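PDB 5MYP: aldehyde dehydrogenase from Trypanosoma brucei, which probably oxidises aldehydes to carboxylic acids with NAD+ as the electron acceptor, as a glycosomal member of the aldehyde dehydrogenase family. Local coordinates for the interface of chains A and B. Numbering follows the deposited sequence. Chains: chain A/B, Aldehyde dehydrogenase.

Contact 1: the interface of chains A and B. Residues chain A 246, 421; chain B 462-463, 465, 469-470, 473.
The carboxylate of A:Asp421 meets the guanidinium of B:Arg473 end-on, each oxygen taking one terminal nitrogen in a salt bridge across the subunit boundary. B:Arg473 NH1 gives a nearly straight hydrogen bond to A:Asp421 OD1 (2.9 Å), while NH2 reaches the syn lone pair of OD2 at 3.0 Å. The two flat groups are twisted 38° apart; OD1 lies in the guanidinium plane and OD2 is tilted out of it. B:Arg462, bent at its third torsion (chi3 84°), brings NH1 to the same OD2 at 3.1 Å, a salt bridge whose hydrogen bond is weak. A:Arg246, extended from CG to NE, carries its NH1 to the backbone O of B:Gly463, which lies in the guanidinium plane, at 2.9 Å. A:Asp421 OD2 and B:Arg462 NH1 lie over one face of this guanidinium, and A:Asp421, with B:Asp470 nearby, probably balances the charge of the three arginines.

In the second shell, B:Asp470 OD1 receives both NE and NH2 of B:Arg473, the latter at 2.8 Å, and fixes the rotation of that guanidinium. A water joins the same OD1 to A:Arg246 NE, while B:Ile469 CD1 packs over a face of the B:Arg473 and B:Arg462 guanidinium groups, toward the rim of each.

A:Arg246 projects from helix 240-252 and A:Asp421 from the loop after strand 417-419; the partner supplies its C-terminal segment beyond strand 454-461, including 3-10 helix 468-471.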
loop_
_atom_site.group_PDB
_atom_site.type_symbol
_atom_site.label_atom_id
_atom_site.label_comp_id
_atom_site.label_asym_id
_atom_site.label_seq_id
_atom_site.Cartn_x
_atom_site.Cartn_y
_atom_site.Cartn_z
ATOM N N ARG A 246 26.995 -0.015 21.343
ATOM C CA ARG A 246 25.753 -0.216 20.594
ATOM C C ARG A 246 25.980 -0.133 19.081
ATOM O O ARG A 246 25.505 -0.996 18.339
ATOM C CB ARG A 246 24.674 0.764 21.060
ATOM C CG ARG A 246 24.179 0.419 22.457
ATOM C CD ARG A 246 23.258 1.461 23.063
ATOM N NE ARG A 246 22.869 1.063 24.419
ATOM C CZ ARG A 246 21.972 1.685 25.186
ATOM N NH1 ARG A 246 21.325 2.766 24.757
ATOM N NH2 ARG A 246 21.719 1.216 26.408
ATOM N N ASP A 421 20.293 4.043 20.235
ATOM C CA ASP A 421 20.575 2.633 19.957
ATOM C C ASP A 421 20.482 2.372 18.457
ATOM O O ASP A 421 20.124 3.267 17.688
ATOM C CB ASP A 421 19.604 1.714 20.729
ATOM C CG ASP A 421 20.275 0.446 21.255
ATOM O OD1 ASP A 421 21.163 -0.110 20.569
ATOM O OD2 ASP A 421 19.911 -0.005 22.360
ATOM N N ARG B 462 15.483 5.569 23.317
ATOM C CA ARG B 462 16.058 4.832 24.440
ATOM C C ARG B 462 16.985 5.722 25.257
ATOM O O ARG B 462 17.388 6.798 24.811
ATOM C CB ARG B 462 16.817 3.602 23.940
ATOM C CG ARG B 462 16.000 2.714 23.013
ATOM C CD ARG B 462 16.569 1.314 22.833
ATOM N NE ARG B 462 16.147 0.421 23.917
ATOM C CZ ARG B 462 16.924 -0.083 24.884
ATOM N NH1 ARG B 462 18.234 0.165 24.941
ATOM N NH2 ARG B 462 16.379 -0.874 25.805
ATOM N N GLY B 463 17.271 5.266 26.472
ATOM C CA GLY B 463 18.258 5.890 27.351
ATOM C C GLY B 463 19.528 5.062 27.366
ATOM O O GLY B 463 19.619 4.031 26.691
ATOM N N LEU B 465 20.828 3.553 30.080
ATOM C CA LEU B 465 20.815 2.568 31.169
ATOM C C LEU B 465 20.757 1.139 30.629
ATOM O O LEU B 465 20.434 0.911 29.459
ATOM C CB LEU B 465 19.631 2.810 32.115
ATOM C CG LEU B 465 19.720 3.974 33.113
ATOM C CD1 LEU B 465 19.981 5.325 32.461
ATOM C CD2 LEU B 465 18.434 4.027 33.921
ATOM N N ILE B 469 17.716 -6.643 26.925
ATOM C CA ILE B 469 18.447 -6.977 25.685
ATOM C C ILE B 469 19.968 -7.053 25.883
ATOM O O ILE B 469 20.631 -7.879 25.252
ATOM C CB ILE B 469 18.119 -6.009 24.511
ATOM C CG1 ILE B 469 18.600 -4.574 24.807
ATOM C CG2 ILE B 469 16.626 -6.054 24.183
ATOM C CD1 ILE B 469 18.143 -3.537 23.799
ATOM N N ASP B 470 20.501 -6.216 26.781
ATOM C CA ASP B 470 21.948 -6.154 27.052
ATOM C C ASP B 470 22.516 -7.388 27.768
ATOM O O ASP B 470 23.735 -7.572 27.785
ATOM C CB ASP B 470 22.301 -4.905 27.872
ATOM C CG ASP B 470 21.915 -3.608 27.175
ATOM O OD1 ASP B 470 22.095 -3.506 25.941
ATOM O OD2 ASP B 470 21.437 -2.683 27.874
ATOM N N ARG B 473 22.710 -9.740 23.980
ATOM C CA ARG B 473 23.039 -9.321 22.605
ATOM C C ARG B 473 24.543 -9.213 22.295
ATOM O O ARG B 473 24.961 -9.557 21.188
ATOM C CB ARG B 473 22.304 -8.024 22.206
ATOM C CG ARG B 473 22.743 -6.741 22.908
ATOM C CD ARG B 473 22.225 -5.509 22.173
ATOM N NE ARG B 473 22.025 -4.355 23.056
ATOM C CZ ARG B 473 21.784 -3.107 22.649
ATOM N NH1 ARG B 473 21.721 -2.809 21.354
ATOM N NH2 ARG B 473 21.611 -2.145 23.550
HETATM O O HOH W 1 23.830 -1.277 25.964
#

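Contact 2: the interface of chains A and B. Residues chain A 472, 477-478, 481-482, 485; chain B 68, 70, 74.
A:Tyr477 and A:Leu485 pack against B:His68 and B:Asp70, forming the dense part of the contact. The CB methylene of A:Tyr477 sits over the centre of the B:His68 imidazole, 3.6 Å from the ring centroid, in a CH-pi contact. The phenol ring continues past the histidine in the opposite direction, with CD2 beside B:His68 CB and CD1 at 3.7 Å from B:Asp70 CB. A:Leu485 CD1 approaches that same aspartate carbon at 3.5 Å, so the B:Asp70 methylene is wedged between aromatic and aliphatic neighbours. With CG anti to its carbonyl carbon (chi1 -66°), B:Asp70 directs its carboxylate towards helix 479-489. B:His68 ND1 accepts a hydrogen bond from the backbone N of B:Asp70 at 3.2 Å, tying the ring to the first turn of helix 69-95.

Packing is looser around the valines. A:Leu485 CD2 touches B:Val74 CG2 at 3.9 Å, the two side chains crossing at about a right angle, and A:Val472 CG2 is still farther from that methyl, at 4.1 Å. A:Lys481 lays its aliphatic CD near B:Asp70, but folds back at chi3 and chi4, its NZ hydrogen-bonding to A:Val472 O from above the carbonyl plane, 6.3 Å from B:Asp70 OD2.

A polar link across the boundary is made by the A:Ser482 hydroxyl, whose OG donates to the syn lone pair of B:Asp70 OD2 at 2.7 Å; A:Thr478 O is a second, longer partner, and the one proton probably goes mainly to OD2.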
loop_
_atom_site.group_PDB
_atom_site.type_symbol
_atom_site.label_atom_id
_atom_site.label_comp_id
_atom_site.label_asym_id
_atom_site.label_seq_id
_atom_site.Cartn_x
_atom_site.Cartn_y
_atom_site.Cartn_z
ATOM N N VAL A 472 -32.668 15.402 -2.397
ATOM C CA VAL A 472 -31.996 15.966 -3.580
ATOM C C VAL A 472 -31.502 14.980 -4.655
ATOM O O VAL A 472 -31.393 15.376 -5.819
ATOM C CB VAL A 472 -30.817 16.886 -3.169
ATOM C CG1 VAL A 472 -31.336 18.148 -2.493
ATOM C CG2 VAL A 472 -29.821 16.168 -2.266
ATOM N N TYR A 477 -35.030 16.495 -12.506
ATOM C CA TYR A 477 -34.354 17.699 -12.027
ATOM C C TYR A 477 -35.273 18.901 -12.207
ATOM O O TYR A 477 -35.293 19.544 -13.255
ATOM C CB TYR A 477 -33.010 17.874 -12.739
ATOM C CG TYR A 477 -32.067 16.729 -12.438
ATOM C CD1 TYR A 477 -31.537 16.563 -11.162
ATOM C CD2 TYR A 477 -31.733 15.789 -13.414
ATOM C CE1 TYR A 477 -30.688 15.509 -10.866
ATOM C CE2 TYR A 477 -30.878 14.731 -13.129
ATOM C CZ TYR A 477 -30.357 14.598 -11.853
ATOM O OH TYR A 477 -29.515 13.556 -11.547
ATOM N N THR A 478 -36.051 19.172 -11.164
ATOM C CA THR A 478 -37.076 20.208 -11.175
ATOM C C THR A 478 -36.511 21.554 -10.723
ATOM O O THR A 478 -35.403 21.633 -10.175
ATOM C CB THR A 478 -38.241 19.818 -10.245
ATOM O OG1 THR A 478 -37.750 19.630 -8.913
ATOM C CG2 THR A 478 -38.897 18.525 -10.717
ATOM N N LYS A 481 -36.023 21.412 -6.928
ATOM C CA LYS A 481 -34.751 20.792 -6.527
ATOM C C LYS A 481 -33.581 21.766 -6.668
ATOM O O LYS A 481 -32.725 21.838 -5.785
ATOM C CB LYS A 481 -34.467 19.531 -7.346
ATOM C CG LYS A 481 -33.266 18.727 -6.847
ATOM C CD LYS A 481 -32.769 17.736 -7.884
ATOM C CE LYS A 481 -33.787 16.651 -8.187
ATOM N NZ LYS A 481 -34.281 15.959 -6.959
ATOM N N SER A 482 -33.544 22.495 -7.784
ATOM C CA SER A 482 -32.520 23.518 -8.019
ATOM C C SER A 482 -32.483 24.574 -6.907
ATOM O O SER A 482 -31.404 24.958 -6.447
ATOM C CB SER A 482 -32.737 24.191 -9.374
ATOM O OG SER A 482 -32.635 23.246 -10.420
ATOM N N LEU A 485 -30.985 22.861 -3.698
ATOM C CA LEU A 485 -29.527 22.740 -3.825
ATOM C C LEU A 485 -28.806 24.090 -3.830
ATOM O O LEU A 485 -27.729 24.207 -3.241
ATOM C CB LEU A 485 -29.148 21.928 -5.073
ATOM C CG LEU A 485 -29.460 20.431 -4.989
ATOM C CD1 LEU A 485 -29.336 19.790 -6.362
ATOM C CD2 LEU A 485 -28.539 19.740 -3.991
ATOM N N HIS B 68 -26.707 17.158 -15.792
ATOM C CA HIS B 68 -27.458 18.312 -15.272
ATOM C C HIS B 68 -26.729 18.935 -14.079
ATOM O O HIS B 68 -26.098 18.221 -13.296
ATOM C CB HIS B 68 -28.875 17.892 -14.866
ATOM C CG HIS B 68 -29.821 19.038 -14.664
ATOM N ND1 HIS B 68 -29.884 19.753 -13.489
ATOM C CD2 HIS B 68 -30.764 19.572 -15.477
ATOM C CE1 HIS B 68 -30.814 20.686 -13.589
ATOM N NE2 HIS B 68 -31.365 20.595 -14.787
ATOM N N ASP B 70 -27.668 20.130 -11.199
ATOM C CA ASP B 70 -28.056 19.550 -9.908
ATOM C C ASP B 70 -27.412 18.185 -9.649
ATOM O O ASP B 70 -27.044 17.886 -8.513
ATOM C CB ASP B 70 -29.585 19.431 -9.812
ATOM C CG ASP B 70 -30.288 20.788 -9.787
ATOM O OD1 ASP B 70 -29.613 21.828 -9.675
ATOM O OD2 ASP B 70 -31.531 20.810 -9.875
ATOM N N VAL B 74 -24.720 17.469 -6.568
ATOM C CA VAL B 74 -24.859 16.329 -5.653
ATOM C C VAL B 74 -23.632 15.402 -5.705
ATOM O O VAL B 74 -23.148 14.962 -4.666
ATOM C CB VAL B 74 -26.160 15.529 -5.953
ATOM C CG1 VAL B 74 -26.206 14.198 -5.207
ATOM C CG2 VAL B 74 -27.387 16.362 -5.602
#

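The centres of contact 1 and contact 2, between the copies described, lie about 65 Å apart. Both use the C-terminal segment after strand 454-461, from chain B in contact 1 and chain A in contact 2; B:Arg473 and A:Val472 are neighbouring positions, so the two-fold twin of contact 1 lies much closer to contact 2. Each tail engages its partner first near helix 240-252 and then at helix 69-95, an exchange that probably helps hold a dimer together. The centre of contact 1 is about 42 Å from the predicted active-site residue B:Glu223, and that of contact 2 about 48 Å from A:Glu223, consistent with roles in assembly.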